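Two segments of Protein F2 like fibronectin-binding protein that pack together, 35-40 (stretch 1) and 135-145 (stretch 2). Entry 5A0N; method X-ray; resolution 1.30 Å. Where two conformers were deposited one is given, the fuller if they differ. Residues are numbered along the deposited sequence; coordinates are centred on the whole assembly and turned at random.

Stretch 1, residues 35-40: TYNNLT
Stretch 2, residues 135-145: ARTYFHQVIQY

Residues 135-145 form an uninterrupted stretch of α-helix, with i to i+4 hydrogen bonds such as Gln 141 N to Thr 137 O (3.0 Å) and Gln 144 N to His 140 O (2.8 Å). Against it lies a short segment that begins as strand at Thr 35 and Tyr 36 (phi/psi -87/116 at Tyr 36) and then turns: Asn 38 and Leu 39 both adopt left-handed backbone angles (62/17 and 53/32), and Thr 40 N closes the turn on Asn 37 O at 3.1 Å. Register is set by Tyr 36 and Thr 137, whose CA atoms are 6.4 Å apart; from Tyr 36 to Thr 40 the backbone runs across the helix rather than along it. The contact buries 431 Å² in total.

Two hydrogen bonds join the stretches. From the level of Thr 137, Tyr 36 (chi1 t, chi2 -77°) directs its ring along the helix toward the C-terminal part, so that OH reaches ND1 of His 140 (chi1 t, chi2 -80°) at 2.7 Å, near the imidazole plane; either atom could be the donor. A weak bond runs from Asn 38 ND2 to the backbone O of Arg 136 (3.3 Å, 144° at the hydrogen). Asn 38 has chi1 m (-72°) and chi2 -4°. The other amide atom, Asn 38 OD1, is buried without a polar partner, 3.4 Å from His 140 CB.

Further contacts involve the aromatic rings. Asn 38 CA sits 3.8 Å from the His 140 ring centroid, only 10° off the ring normal, a CH-pi contact over the face of the ring. The Tyr 36 and His 140 rings meet obliquely, centroids 5.4 Å apart and planes at 65°, while Thr 137 O lies over one face of the Tyr 36 ring.

Van der Waals contacts complete the fit. Thr 137 (chi1 p) places CG2 3.5 Å from Tyr 36 O. Leu 39 (chi1 m, chi2 t) brings CD1 to 3.4 Å from OE1 of Gln 144, farther along the helix.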

# COMPACT_ATOMS: atom_id res chain seq x y z
N THR A 35 -13.89 -5.13 -6.75
CA THR A 35 -13.52 -5.61 -5.44
C THR A 35 -12.31 -4.80 -4.93
O THR A 35 -11.57 -4.20 -5.72
CB THR A 35 -13.21 -7.11 -5.45
OG1 THR A 35 -12.37 -7.43 -6.56
CG2 THR A 35 -14.48 -7.93 -5.54
N TYR A 36 -12.12 -4.82 -3.62
CA TYR A 36 -10.94 -4.21 -2.99
C TYR A 36 -9.85 -5.27 -2.99
O TYR A 36 -9.99 -6.30 -2.34
CB TYR A 36 -11.27 -3.73 -1.57
CG TYR A 36 -10.19 -2.80 -1.05
CD1 TYR A 36 -8.98 -3.28 -0.61
CD2 TYR A 36 -10.36 -1.44 -1.07
CE1 TYR A 36 -7.95 -2.43 -0.21
CE2 TYR A 36 -9.35 -0.59 -0.69
CZ TYR A 36 -8.14 -1.07 -0.27
OH TYR A 36 -7.14 -0.19 0.10
N ASN A 37 -8.75 -5.01 -3.72
CA ASN A 37 -7.78 -6.04 -4.05
C ASN A 37 -6.41 -5.89 -3.39
O ASN A 37 -5.49 -6.61 -3.72
CB ASN A 37 -7.61 -6.18 -5.57
CG ASN A 37 -8.95 -6.31 -6.26
OD1 ASN A 37 -9.85 -6.99 -5.75
ND2 ASN A 37 -9.09 -5.65 -7.38
N ASN A 38 -6.28 -4.92 -2.47
CA ASN A 38 -5.09 -4.77 -1.63
C ASN A 38 -3.82 -4.47 -2.39
O ASN A 38 -2.73 -4.63 -1.86
CB ASN A 38 -4.90 -5.95 -0.72
CG ASN A 38 -5.91 -6.01 0.41
OD1 ASN A 38 -6.74 -5.14 0.62
ND2 ASN A 38 -5.81 -7.06 1.20
N LEU A 39 -3.95 -4.05 -3.65
CA LEU A 39 -2.79 -3.83 -4.52
C LEU A 39 -1.88 -5.04 -4.59
O LEU A 39 -0.68 -4.92 -4.79
CB LEU A 39 -2.06 -2.53 -4.20
CG LEU A 39 -2.84 -1.26 -4.57
CD1 LEU A 39 -2.43 -0.06 -3.69
CD2 LEU A 39 -2.69 -0.93 -6.06
N THR A 40 -2.48 -6.23 -4.49
CA THR A 40 -1.71 -7.45 -4.67
C THR A 40 -0.87 -7.36 -5.93
O THR A 40 -1.36 -6.94 -6.98
CB THR A 40 -2.65 -8.66 -4.77
OG1 THR A 40 -3.40 -8.75 -3.55
CG2 THR A 40 -1.94 -9.96 -5.04
N ALA A 135 -11.56 -7.07 8.02
CA ALA A 135 -10.40 -6.25 8.31
C ALA A 135 -9.33 -6.36 7.24
O ALA A 135 -8.64 -5.37 6.96
CB ALA A 135 -9.82 -6.59 9.66
N ARG A 136 -9.21 -7.52 6.59
CA ARG A 136 -8.14 -7.72 5.63
C ARG A 136 -8.12 -6.63 4.56
O ARG A 136 -7.04 -6.17 4.16
CB ARG A 136 -8.29 -9.10 4.97
CG ARG A 136 -7.23 -9.44 3.94
CD ARG A 136 -7.45 -10.84 3.37
NE ARG A 136 -8.67 -10.80 2.58
CZ ARG A 136 -8.73 -10.53 1.28
NH1 ARG A 136 -7.64 -10.36 0.56
NH2 ARG A 136 -9.91 -10.42 0.72
N THR A 137 -9.29 -6.22 4.08
CA THR A 137 -9.35 -5.14 3.09
C THR A 137 -9.64 -3.80 3.72
O THR A 137 -9.08 -2.79 3.30
CB THR A 137 -10.39 -5.44 1.99
OG1 THR A 137 -11.68 -5.58 2.57
CG2 THR A 137 -10.00 -6.69 1.18
N TYR A 138 -10.54 -3.75 4.71
CA TYR A 138 -10.94 -2.45 5.26
C TYR A 138 -9.78 -1.78 6.05
O TYR A 138 -9.65 -0.57 6.04
CB TYR A 138 -12.21 -2.56 6.13
CG TYR A 138 -13.50 -2.67 5.31
CD1 TYR A 138 -13.83 -3.83 4.64
CD2 TYR A 138 -14.37 -1.61 5.20
CE1 TYR A 138 -14.98 -3.92 3.91
CE2 TYR A 138 -15.53 -1.72 4.47
CZ TYR A 138 -15.82 -2.87 3.83
OH TYR A 138 -16.98 -2.96 3.10
N PHE A 139 -8.94 -2.59 6.69
CA PHE A 139 -7.75 -2.03 7.36
C PHE A 139 -6.70 -1.61 6.34
O PHE A 139 -6.01 -0.62 6.53
CB PHE A 139 -7.17 -3.01 8.37
CG PHE A 139 -6.11 -2.44 9.29
CD1 PHE A 139 -6.30 -1.24 9.97
CD2 PHE A 139 -4.93 -3.14 9.53
CE1 PHE A 139 -5.35 -0.76 10.85
CE2 PHE A 139 -3.99 -2.65 10.42
CZ PHE A 139 -4.21 -1.47 11.07
N HIS A 140 -6.55 -2.39 5.25
CA HIS A 140 -5.64 -1.96 4.18
C HIS A 140 -6.02 -0.54 3.73
O HIS A 140 -5.16 0.32 3.58
CB HIS A 140 -5.71 -2.93 2.99
CG HIS A 140 -4.74 -2.58 1.91
ND1 HIS A 140 -4.97 -1.59 0.98
CD2 HIS A 140 -3.52 -3.09 1.63
CE1 HIS A 140 -3.93 -1.51 0.18
NE2 HIS A 140 -3.03 -2.40 0.55
N GLN A 141 -7.32 -0.31 3.53
CA GLN A 141 -7.75 0.96 2.97
C GLN A 141 -7.42 2.12 3.92
O GLN A 141 -6.97 3.17 3.45
CB GLN A 141 -9.24 0.91 2.67
CG GLN A 141 -9.75 2.16 1.98
CD GLN A 141 -11.20 2.08 1.60
OE1 GLN A 141 -12.01 1.55 2.35
NE2 GLN A 141 -11.52 2.53 0.38
N VAL A 142 -7.66 1.99 5.23
CA VAL A 142 -7.30 3.12 6.13
C VAL A 142 -5.81 3.32 6.25
O VAL A 142 -5.34 4.46 6.29
CB VAL A 142 -7.96 3.08 7.52
CG1 VAL A 142 -9.44 3.35 7.38
CG2 VAL A 142 -7.68 1.77 8.26
N ILE A 143 -5.04 2.24 6.28
CA ILE A 143 -3.59 2.37 6.24
C ILE A 143 -3.16 3.11 4.97
O ILE A 143 -2.29 4.00 5.01
CB ILE A 143 -2.90 0.99 6.37
CG1 ILE A 143 -3.10 0.41 7.77
CG2 ILE A 143 -1.43 1.09 5.99
CD1 ILE A 143 -2.25 1.04 8.87
N GLN A 144 -3.76 2.77 3.83
CA GLN A 144 -3.41 3.41 2.58
C GLN A 144 -3.67 4.92 2.63
O GLN A 144 -2.86 5.70 2.14
CB GLN A 144 -4.17 2.77 1.44
CG GLN A 144 -3.95 3.43 0.08
CD GLN A 144 -2.56 3.24 -0.45
OE1 GLN A 144 -2.28 2.27 -1.16
NE2 GLN A 144 -1.68 4.20 -0.15
N TYR A 145 -4.83 5.33 3.13
CA TYR A 145 -5.12 6.76 3.24
C TYR A 145 -4.12 7.44 4.16
O TYR A 145 -3.71 8.58 3.87
CB TYR A 145 -6.57 7.05 3.63
CG TYR A 145 -7.49 6.93 2.43
CD1 TYR A 145 -7.49 7.93 1.46
CD2 TYR A 145 -8.30 5.82 2.25
CE1 TYR A 145 -8.28 7.80 0.31
CE2 TYR A 145 -9.09 5.69 1.10
CZ TYR A 145 -9.06 6.68 0.14
OH TYR A 145 -9.79 6.57 -1.01